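Local coordinates for protein 70 kDa peptidylprolyl isomerase, putative (Plasmodium falciparum, PDB 2FBN) that probably binds the C-terminal pentapeptide of Hsp90 through its tetratricopeptide repeat domain, the C-terminal part of a putative FK506-binding peptidylprolyl isomerase, at residues 94-97 with 98-102; 130-134 with 135-139; 57-60 with 61-65. One frame throughout, in Å; residues are numbered along the deposited sequence.

All three contacts are local and lie in series along an all-helical repeat domain. Contact 3 is mid-helix on 54-66, contact 1 is the C-terminal end of helix 77-100, and contact 2 is the turn between helices 122-135 and 138-151. Contacts 1 and 3 are partly buried and pack on each other. Contact 1 also touches contact 2. Contacts 2 and 3 do not touch; their centres are 25 Å apart. Contact 2 is the most buried and meets the second subunit through F137 and the N132 amide; contact 3 reaches it through K62. Contact 3 alone has a salt bridge across its segments, a long one.

Contact 1: residues 94-97 with 98-102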
ATOM      1  N   LEU A  94       5.540   4.634 -10.178  1.00 15.72           N
ATOM      2  CA  LEU A  94       5.601   5.016  -8.777  1.00 15.92           C
ATOM      3  C   LEU A  94       6.939   4.585  -8.154  1.00 15.61           C
ATOM      4  O   LEU A  94       7.549   5.330  -7.375  1.00 15.62           O
ATOM      5  CB  LEU A  94       4.423   4.426  -8.013  1.00 16.12           C
ATOM      6  CG  LEU A  94       3.092   5.177  -8.151  1.00 16.75           C
ATOM      7  CD1 LEU A  94       1.981   4.305  -7.628  1.00 18.67           C
ATOM      8  CD2 LEU A  94       3.126   6.550  -7.429  1.00 17.43           C
ATOM      9  N   ALA A  95       7.404   3.389  -8.502  1.00 15.97           N
ATOM     10  CA  ALA A  95       8.687   2.931  -7.952  1.00 17.25           C
ATOM     11  C   ALA A  95       9.803   3.908  -8.352  1.00 17.56           C
ATOM     12  O   ALA A  95      10.600   4.333  -7.508  1.00 18.36           O
ATOM     13  CB  ALA A  95       8.993   1.532  -8.408  1.00 17.63           C
ATOM     14  N   THR A  96       9.835   4.285  -9.631  1.00 18.04           N
ATOM     15  CA  THR A  96      10.765   5.335 -10.094  1.00 18.82           C
ATOM     16  C   THR A  96      10.633   6.636  -9.291  1.00 18.16           C
ATOM     17  O   THR A  96      11.630   7.179  -8.794  1.00 17.93           O
ATOM     18  CB  THR A  96      10.586   5.622 -11.596  1.00 19.65           C
ATOM     19  OG1 THR A  96      10.663   4.386 -12.326  1.00 22.53           O
ATOM     20  CG2 THR A  96      11.656   6.596 -12.088  1.00 21.19           C
ATOM     21  N   CYS A  97       9.399   7.124  -9.133  1.00 17.86           N
ATOM     22  CA  CYS A  97       9.154   8.360  -8.413  1.00 18.26           C
ATOM     23  C   CYS A  97       9.708   8.279  -7.004  1.00 18.36           C
ATOM     24  O   CYS A  97      10.395   9.162  -6.526  1.00 19.30           O
ATOM     25  CB  CYS A  97       7.650   8.678  -8.364  1.00 18.93           C
ATOM     26  SG  CYS A  97       7.011   9.221  -9.976  1.00 21.00           S
ATOM     27  N   TYR A  98       9.413   7.176  -6.335  1.00 17.51           N
ATOM     28  CA  TYR A  98       9.840   7.040  -4.957  1.00 17.76           C
ATOM     29  C   TYR A  98      11.363   6.861  -4.821  1.00 17.41           C
ATOM     30  O   TYR A  98      11.957   7.372  -3.875  1.00 17.73           O
ATOM     31  CB  TYR A  98       9.061   5.910  -4.314  1.00 17.73           C
ATOM     32  CG  TYR A  98       7.622   6.275  -3.994  1.00 17.18           C
ATOM     33  CD1 TYR A  98       7.314   7.426  -3.258  1.00 17.88           C
ATOM     34  CD2 TYR A  98       6.576   5.441  -4.398  1.00 15.78           C
ATOM     35  CE1 TYR A  98       5.973   7.738  -2.919  1.00 19.31           C
ATOM     36  CE2 TYR A  98       5.246   5.743  -4.062  1.00 18.42           C
ATOM     37  CZ  TYR A  98       4.961   6.889  -3.338  1.00 19.58           C
ATOM     38  OH  TYR A  98       3.644   7.173  -3.004  1.00 21.53           O
ATOM     39  N   ASN A  99      11.992   6.147  -5.757  1.00 17.46           N
ATOM     40  CA  ASN A  99      13.477   6.124  -5.797  1.00 17.70           C
ATOM     41  C   ASN A  99      14.077   7.518  -5.971  1.00 19.10           C
ATOM     42  O   ASN A  99      15.020   7.895  -5.269  1.00 18.67           O
ATOM     43  CB  ASN A  99      13.984   5.159  -6.856  1.00 18.27           C
ATOM     44  CG  ASN A  99      13.971   3.707  -6.370  1.00 17.82           C
ATOM     45  OD1 ASN A  99      14.007   3.447  -5.154  1.00 18.59           O
ATOM     46  ND2 ASN A  99      13.978   2.765  -7.309  1.00 19.12           N
ATOM     47  N   LYS A 100      13.495   8.292  -6.874  1.00 19.28           N
ATOM     48  CA  LYS A 100      13.896   9.687  -7.070  1.00 20.98           C
ATOM     49  C   LYS A 100      13.748  10.512  -5.789  1.00 21.16           C
ATOM     50  O   LYS A 100      14.658  11.267  -5.417  1.00 21.60           O
ATOM     51  CB  LYS A 100      13.093  10.312  -8.203  1.00 20.88           C
ATOM     52  CG  LYS A 100      13.573   9.897  -9.580  1.00 20.64           C
ATOM     53  CD  LYS A 100      12.631  10.342 -10.708  1.00 23.19           C
ATOM     54  CE  LYS A 100      13.351  10.250 -12.059  1.00 27.34           C
ATOM     55  NZ  LYS A 100      14.416  11.324 -12.190  1.00 27.40           N
ATOM     56  N   ASN A 101      12.620  10.350  -5.092  1.00 20.82           N
ATOM     57  CA  ASN A 101      12.369  11.070  -3.836  1.00 21.47           C
ATOM     58  C   ASN A 101      13.079  10.455  -2.617  1.00 21.19           C
ATOM     59  O   ASN A 101      12.939  10.948  -1.492  1.00 22.10           O
ATOM     60  CB  ASN A 101      10.855  11.169  -3.572  1.00 21.56           C
ATOM     61  CG  ASN A 101      10.191  12.293  -4.361  1.00 23.71           C
ATOM     62  OD1 ASN A 101      10.840  12.997  -5.139  1.00 25.18           O
ATOM     63  ND2 ASN A 101       8.881  12.465  -4.151  1.00 24.48           N
ATOM     64  N   LYS A 102      13.831   9.369  -2.856  1.00 20.90           N
ATOM     65  CA  LYS A 102      14.521   8.599  -1.815  1.00 20.92           C
ATOM     66  C   LYS A 102      13.595   8.059  -0.728  1.00 20.69           C
ATOM     67  O   LYS A 102      13.981   7.971   0.456  1.00 21.49           O
ATOM     68  CB  LYS A 102      15.670   9.415  -1.195  1.00 21.03           C
ATOM     69  CG  LYS A 102      16.595  10.035  -2.222  1.00 22.38           C
ATOM     70  CD  LYS A 102      17.832  10.579  -1.536  1.00 27.16           C
ATOM     71  CE  LYS A 102      18.446  11.632  -2.400  1.00 29.63           C
ATOM     72  NZ  LYS A 102      17.746  12.922  -2.138  1.00 33.74           N
TER
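L94 and Y98 lie side by side one turn apart and point the same way. L94 CD2 touches the ring of Y98 at CE2, 4.1 Å away. CG of Y98 is anti to its carbonyl carbon (chi1 -75°), which lays the ring back along the preceding turn. Its CD2 then comes within 3.1 Å of L94 O. That oxygen also accepts the backbone N-H of Y98, with L94 O to Y98 N at 2.8 Å.

T96 and K100 form a second parallel pair. The methyl CG2 of T96 meets the aliphatic part of the lysine, 4.0 Å from K100 CE. The T96 hydroxyl is turned to other partners, the backbone O of L92 and the amine of K127. C97 O accepts from N101 N at 2.9 Å, the last of four i to i+4 bonds here. K102 then takes positive phi (57°) and closes a Schellman motif. Its N bonds to N99 O at 3.1 Å.

The side chains reach four other helices of the tetratricopeptide repeat array. C97 and Y98 pack on I58 of helix 54-66, and N101 ND2 bonds to N55. The Y98 ring meets H110 of helix 104-117. N99 touches V130 and A131 of helix 122-135. T96, C97 and K100 all rest against F49 of helix 31-50.

Contact 2: residues 130-134 with 135-139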
ATOM      1  N   VAL A 130      17.377  -1.421  -6.531  1.00 17.36           N
ATOM      2  CA  VAL A 130      17.871  -0.098  -6.125  1.00 17.74           C
ATOM      3  C   VAL A 130      17.299   0.319  -4.762  1.00 16.68           C
ATOM      4  O   VAL A 130      18.024   0.723  -3.875  1.00 16.52           O
ATOM      5  CB  VAL A 130      17.529   0.956  -7.187  1.00 18.09           C
ATOM      6  CG1 VAL A 130      17.802   2.372  -6.668  1.00 20.14           C
ATOM      7  CG2 VAL A 130      18.324   0.668  -8.469  1.00 18.70           C
ATOM      8  N   ALA A 131      15.993   0.148  -4.590  1.00 16.98           N
ATOM      9  CA  ALA A 131      15.330   0.607  -3.374  1.00 17.25           C
ATOM     10  C   ALA A 131      15.773  -0.229  -2.159  1.00 17.23           C
ATOM     11  O   ALA A 131      16.062   0.319  -1.085  1.00 17.79           O
ATOM     12  CB  ALA A 131      13.844   0.533  -3.562  1.00 16.52           C
ATOM     13  N   ASN A 132      15.840  -1.538  -2.356  1.00 17.57           N
ATOM     14  CA  ASN A 132      16.392  -2.450  -1.334  1.00 17.76           C
ATOM     15  C   ASN A 132      17.804  -2.031  -0.935  1.00 17.83           C
ATOM     16  O   ASN A 132      18.144  -1.942   0.252  1.00 17.69           O
ATOM     17  CB  ASN A 132      16.377  -3.897  -1.823  1.00 17.98           C
ATOM     18  CG  ASN A 132      15.042  -4.601  -1.571  1.00 18.60           C
ATOM     19  OD1 ASN A 132      14.310  -4.253  -0.634  1.00 18.64           O
ATOM     20  ND2 ASN A 132      14.725  -5.602  -2.404  1.00 19.00           N
ATOM     21  N   MET A 133      18.624  -1.766  -1.947  1.00 17.58           N
ATOM     22  CA  MET A 133      20.027  -1.438  -1.699  1.00 18.95           C
ATOM     23  C   MET A 133      20.163  -0.186  -0.836  1.00 18.37           C
ATOM     24  O   MET A 133      20.858  -0.203   0.193  1.00 19.37           O
ATOM     25  CB  MET A 133      20.763  -1.243  -3.023  1.00 18.25           C
ATOM     26  CG  MET A 133      22.146  -0.662  -2.861  1.00 18.70           C
ATOM     27  SD  MET A 133      22.955  -0.567  -4.465  1.00 20.71           S
ATOM     28  CE  MET A 133      21.957   0.658  -5.309  1.00 23.20           C
ATOM     29  N   TYR A 134      19.502   0.897  -1.244  1.00 18.21           N
ATOM     30  CA  TYR A 134      19.640   2.160  -0.531  1.00 18.82           C
ATOM     31  C   TYR A 134      18.985   2.124   0.844  1.00 18.65           C
ATOM     32  O   TYR A 134      19.418   2.853   1.739  1.00 19.87           O
ATOM     33  CB  TYR A 134      19.095   3.318  -1.352  1.00 18.55           C
ATOM     34  CG  TYR A 134      20.027   3.715  -2.474  1.00 19.44           C
ATOM     35  CD1 TYR A 134      21.332   4.157  -2.197  1.00 21.73           C
ATOM     36  CD2 TYR A 134      19.614   3.649  -3.802  1.00 18.60           C
ATOM     37  CE1 TYR A 134      22.201   4.546  -3.216  1.00 21.58           C
ATOM     38  CE2 TYR A 134      20.481   4.037  -4.837  1.00 18.79           C
ATOM     39  CZ  TYR A 134      21.765   4.475  -4.530  1.00 20.69           C
ATOM     40  OH  TYR A 134      22.617   4.849  -5.546  1.00 21.62           O
ATOM     41  N   PHE A 135      17.985   1.266   1.026  1.00 18.20           N
ATOM     42  CA  PHE A 135      17.348   1.160   2.350  1.00 19.15           C
ATOM     43  C   PHE A 135      18.144   0.257   3.295  1.00 20.09           C
ATOM     44  O   PHE A 135      17.941   0.292   4.511  1.00 20.75           O
ATOM     45  CB  PHE A 135      15.900   0.655   2.250  1.00 19.09           C
ATOM     46  CG  PHE A 135      15.091   0.892   3.514  1.00 20.11           C
ATOM     47  CD1 PHE A 135      14.774   2.184   3.919  1.00 21.56           C
ATOM     48  CD2 PHE A 135      14.649  -0.188   4.292  1.00 21.81           C
ATOM     49  CE1 PHE A 135      14.007   2.402   5.104  1.00 21.22           C
ATOM     50  CE2 PHE A 135      13.869   0.021   5.454  1.00 22.39           C
ATOM     51  CZ  PHE A 135      13.562   1.325   5.855  1.00 20.18           C
ATOM     52  N   GLY A 136      19.043  -0.547   2.737  1.00 19.78           N
ATOM     53  CA  GLY A 136      19.868  -1.424   3.554  1.00 20.93           C
ATOM     54  C   GLY A 136      19.541  -2.900   3.489  1.00 20.94           C
ATOM     55  O   GLY A 136      20.166  -3.708   4.195  1.00 21.45           O
ATOM     56  N   PHE A 137      18.595  -3.280   2.626  1.00 20.20           N
ATOM     57  CA  PHE A 137      18.315  -4.679   2.360  1.00 20.06           C
ATOM     58  C   PHE A 137      19.315  -5.194   1.326  1.00 19.87           C
ATOM     59  O   PHE A 137      18.962  -5.510   0.182  1.00 19.66           O
ATOM     60  CB  PHE A 137      16.871  -4.877   1.893  1.00 19.95           C
ATOM     61  CG  PHE A 137      15.850  -4.699   2.993  1.00 20.95           C
ATOM     62  CD1 PHE A 137      15.825  -5.577   4.083  1.00 20.26           C
ATOM     63  CD2 PHE A 137      14.921  -3.676   2.926  1.00 21.23           C
ATOM     64  CE1 PHE A 137      14.859  -5.429   5.116  1.00 20.75           C
ATOM     65  CE2 PHE A 137      13.941  -3.512   3.951  1.00 21.61           C
ATOM     66  CZ  PHE A 137      13.930  -4.391   5.046  1.00 20.59           C
ATOM     67  N   LEU A 138      20.574  -5.250   1.756  1.00 19.76           N
ATOM     68  CA  LEU A 138      21.706  -5.496   0.841  1.00 20.31           C
ATOM     69  C   LEU A 138      21.742  -6.878   0.214  1.00 20.83           C
ATOM     70  O   LEU A 138      21.990  -7.007  -0.987  1.00 21.25           O
ATOM     71  CB  LEU A 138      23.043  -5.188   1.530  1.00 19.51           C
ATOM     72  CG  LEU A 138      23.238  -3.742   1.981  1.00 20.57           C
ATOM     73  CD1 LEU A 138      24.619  -3.560   2.604  1.00 21.24           C
ATOM     74  CD2 LEU A 138      23.012  -2.756   0.831  1.00 21.54           C
ATOM     75  N   GLU A 139      21.475  -7.920   0.998  1.00 22.29           N
ATOM     76  CA  GLU A 139      21.473  -9.279   0.454  1.00 22.71           C
ATOM     77  C   GLU A 139      20.323  -9.455  -0.535  1.00 21.97           C
ATOM     78  O   GLU A 139      20.507 -10.011  -1.611  1.00 22.46           O
ATOM     79  CB  GLU A 139      21.404 -10.311   1.583  1.00 23.85           C
ATOM     80  CG  GLU A 139      22.485 -10.086   2.614  1.00 28.72           C
ATOM     81  CD  GLU A 139      23.642 -11.038   2.473  1.00 37.02           C
ATOM     82  OE1 GLU A 139      23.994 -11.682   3.495  1.00 40.21           O
ATOM     83  OE2 GLU A 139      24.183 -11.160   1.348  1.00 41.45           O
TER
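N132 meets F137 with both its backbone oxygen and its side chain. N132 O gathers three backbone N-H groups. The shortest bond comes from F137 N, 2.8 Å from N132 O, with the donor tilted 30° from the carbonyl plane. The bonds from F135 N and G136 N to the same oxygen are weak. F135 N has a straighter bond to A131 O, at 3.0 Å. G136 N also reaches M133 O at 3.1 Å, lying above the plane of that carbonyl.

These bonds end helix 122-135 in a Schellman motif. G136 takes the positive phi (108°), and F137 follows at the N-cap position of the next helix. F137 is also the centre of an inverse gamma turn, closed by a weak bond from L138 N to G136 O.

The N132 amide plane stands 79° from the F137 ring. N132 OD1 lies 3.7 Å from both CB and CD2 of F137. The amide has polar partners at both ends: OD1 accepts from H70 NE2 of the second subunit, and ND2 donates to N144 OD1. L138 CD2 comes back to M133, lying 3.4 Å from M133 O and 4.3 Å from M133 CG; the second of these is the apolar touch.

The F137 ring meets the H70 ring of the second subunit edge-to-face. That histidine therefore touches both partners of the N132-F137 pair. The turn between these two helices of a tetratricopeptide repeat thus also faces the second subunit of the assembly, where the buried N132 amide is bonded both within its chain and across to H70.

Contact 3: residues 57-60 with 61-65; sequences AIVK and YKEAL
K60 and E63 carry the charged part of the contact. They lie side by side, pointing the same way. Their salt bridge is long, 4.0 Å from K60 NZ to E63 OE1. A bend in the lysine at chi2 (-69°) brings its CD to 3.6 Å from the same E63 OE1. The other carboxylate oxygen, E63 OE2, lies beside a methyl, 3.6 Å from V59 CG1. K60 NZ has its stronger salt bridge with E44 of helix 31-50, so its charge is probably balanced mainly there and only weakly by E63.

Backbone bonds are regular. Four i to i+4 bonds run from Y61, K62, E63 and A64 back to A57, I58, V59 and K60. Y61 N to A57 O, at 2.9 Å, is close to straight (172°). This unbroken helix, 54-66, packs against helices 31-50 and 77-100 in the tetratricopeptide repeat solenoid.

Two polar ends reach neighbouring helices. Y61 OH is hydrogen-bonded to N46 OD1. The extended K62 chain carries its amine to a weak hydrogen bond with Y98 OH.

Apolar contacts follow the same spacing. The Y61 ring leans back on A57, with CE2 of Y61 3.9 Å from A57 CB. I58 CG2 is 4.2 Å from K62 CD.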
ATOM      1  N   ALA A  57       3.178  13.795  -9.992  1.00 20.23           N
ATOM      2  CA  ALA A  57       3.078  12.528 -10.714  1.00 19.34           C
ATOM      3  C   ALA A  57       2.612  11.400  -9.794  1.00 18.81           C
ATOM      4  O   ALA A  57       1.739  10.607 -10.170  1.00 18.14           O
ATOM      5  CB  ALA A  57       4.401  12.171 -11.368  1.00 19.18           C
ATOM      6  N   ILE A  58       3.174  11.360  -8.585  1.00 18.13           N
ATOM      7  CA  ILE A  58       2.811  10.332  -7.594  1.00 18.24           C
ATOM      8  C   ILE A  58       1.304  10.356  -7.303  1.00 18.58           C
ATOM      9  O   ILE A  58       0.641   9.309  -7.335  1.00 18.68           O
ATOM     10  CB  ILE A  58       3.628  10.498  -6.302  1.00 17.85           C
ATOM     11  CG1 ILE A  58       5.096  10.112  -6.569  1.00 19.15           C
ATOM     12  CG2 ILE A  58       3.008   9.676  -5.171  1.00 17.87           C
ATOM     13  CD1 ILE A  58       6.073  10.559  -5.484  1.00 19.85           C
ATOM     14  N   VAL A  59       0.769  11.549  -7.036  1.00 18.87           N
ATOM     15  CA  VAL A  59      -0.670  11.692  -6.785  1.00 19.41           C
ATOM     16  C   VAL A  59      -1.495  11.081  -7.927  1.00 19.63           C
ATOM     17  O   VAL A  59      -2.412  10.275  -7.679  1.00 19.19           O
ATOM     18  CB  VAL A  59      -1.037  13.175  -6.517  1.00 19.77           C
ATOM     19  CG1 VAL A  59      -2.541  13.345  -6.434  1.00 21.37           C
ATOM     20  CG2 VAL A  59      -0.333  13.681  -5.217  1.00 21.27           C
ATOM     21  N   LYS A  60      -1.137  11.406  -9.170  1.00 18.81           N
ATOM     22  CA  LYS A  60      -1.892  10.920 -10.343  1.00 18.86           C
ATOM     23  C   LYS A  60      -1.816   9.407 -10.491  1.00 18.14           C
ATOM     24  O   LYS A  60      -2.842   8.744 -10.704  1.00 17.69           O
ATOM     25  CB  LYS A  60      -1.450  11.602 -11.639  1.00 20.02           C
ATOM     26  CG  LYS A  60      -1.715  13.112 -11.651  1.00 21.56           C
ATOM     27  CD  LYS A  60      -3.208  13.425 -11.708  1.00 25.69           C
ATOM     28  CE  LYS A  60      -3.416  14.927 -11.830  1.00 29.55           C
ATOM     29  NZ  LYS A  60      -4.851  15.279 -11.801  1.00 31.83           N
ATOM     30  N   TYR A  61      -0.609   8.855 -10.369  1.00 17.50           N
ATOM     31  CA  TYR A  61      -0.484   7.394 -10.460  1.00 17.42           C
ATOM     32  C   TYR A  61      -1.325   6.692  -9.396  1.00 16.79           C
ATOM     33  O   TYR A  61      -1.959   5.685  -9.677  1.00 17.40           O
ATOM     34  CB  TYR A  61       0.961   6.939 -10.371  1.00 17.36           C
ATOM     35  CG  TYR A  61       1.827   7.412 -11.519  1.00 18.17           C
ATOM     36  CD1 TYR A  61       1.414   7.265 -12.854  1.00 17.01           C
ATOM     37  CD2 TYR A  61       3.082   7.959 -11.266  1.00 17.16           C
ATOM     38  CE1 TYR A  61       2.243   7.691 -13.915  1.00 19.22           C
ATOM     39  CE2 TYR A  61       3.908   8.392 -12.297  1.00 18.02           C
ATOM     40  CZ  TYR A  61       3.491   8.252 -13.623  1.00 18.32           C
ATOM     41  OH  TYR A  61       4.335   8.696 -14.633  1.00 20.61           O
ATOM     42  N   LYS A  62      -1.324   7.234  -8.183  1.00 17.25           N
ATOM     43  CA  LYS A  62      -2.141   6.652  -7.110  1.00 17.75           C
ATOM     44  C   LYS A  62      -3.643   6.757  -7.404  1.00 18.08           C
ATOM     45  O   LYS A  62      -4.401   5.806  -7.195  1.00 17.96           O
ATOM     46  CB  LYS A  62      -1.789   7.284  -5.775  1.00 18.07           C
ATOM     47  CG  LYS A  62      -0.455   6.776  -5.259  1.00 20.54           C
ATOM     48  CD  LYS A  62      -0.171   7.238  -3.860  1.00 25.69           C
ATOM     49  CE  LYS A  62       0.871   6.300  -3.266  1.00 27.78           C
ATOM     50  NZ  LYS A  62       1.077   6.533  -1.816  1.00 27.40           N
ATOM     51  N   GLU A  63      -4.077   7.926  -7.870  1.00 18.93           N
ATOM     52  CA  GLU A  63      -5.468   8.090  -8.320  1.00 20.63           C
ATOM     53  C   GLU A  63      -5.863   7.070  -9.404  1.00 19.91           C
ATOM     54  O   GLU A  63      -6.952   6.486  -9.356  1.00 20.77           O
ATOM     55  CB  GLU A  63      -5.670   9.512  -8.845  1.00 20.66           C
ATOM     56  CG  GLU A  63      -5.705  10.567  -7.747  1.00 23.26           C
ATOM     57  CD  GLU A  63      -5.842  11.997  -8.288  1.00 24.42           C
ATOM     58  OE1 GLU A  63      -5.807  12.186  -9.522  1.00 29.67           O
ATOM     59  OE2 GLU A  63      -5.990  12.920  -7.455  1.00 31.54           O
ATOM     60  N   ALA A  64      -4.992   6.868 -10.396  1.00 19.56           N
ATOM     61  CA  ALA A  64      -5.221   5.852 -11.429  1.00 18.90           C
ATOM     62  C   ALA A  64      -5.495   4.473 -10.803  1.00 18.54           C
ATOM     63  O   ALA A  64      -6.482   3.799 -11.134  1.00 19.08           O
ATOM     64  CB  ALA A  64      -4.014   5.770 -12.400  1.00 19.20           C
ATOM     65  N   LEU A  65      -4.605   4.070  -9.896  1.00 18.29           N
ATOM     66  CA  LEU A  65      -4.726   2.776  -9.212  1.00 18.18           C
ATOM     67  C   LEU A  65      -5.998   2.662  -8.362  1.00 18.09           C
ATOM     68  O   LEU A  65      -6.562   1.569  -8.223  1.00 17.67           O
ATOM     69  CB  LEU A  65      -3.489   2.494  -8.359  1.00 18.66           C
ATOM     70  CG  LEU A  65      -2.230   2.190  -9.183  1.00 18.78           C
ATOM     71  CD1 LEU A  65      -1.025   2.054  -8.254  1.00 20.76           C
ATOM     72  CD2 LEU A  65      -2.437   0.934 -10.053  1.00 19.08           C
TER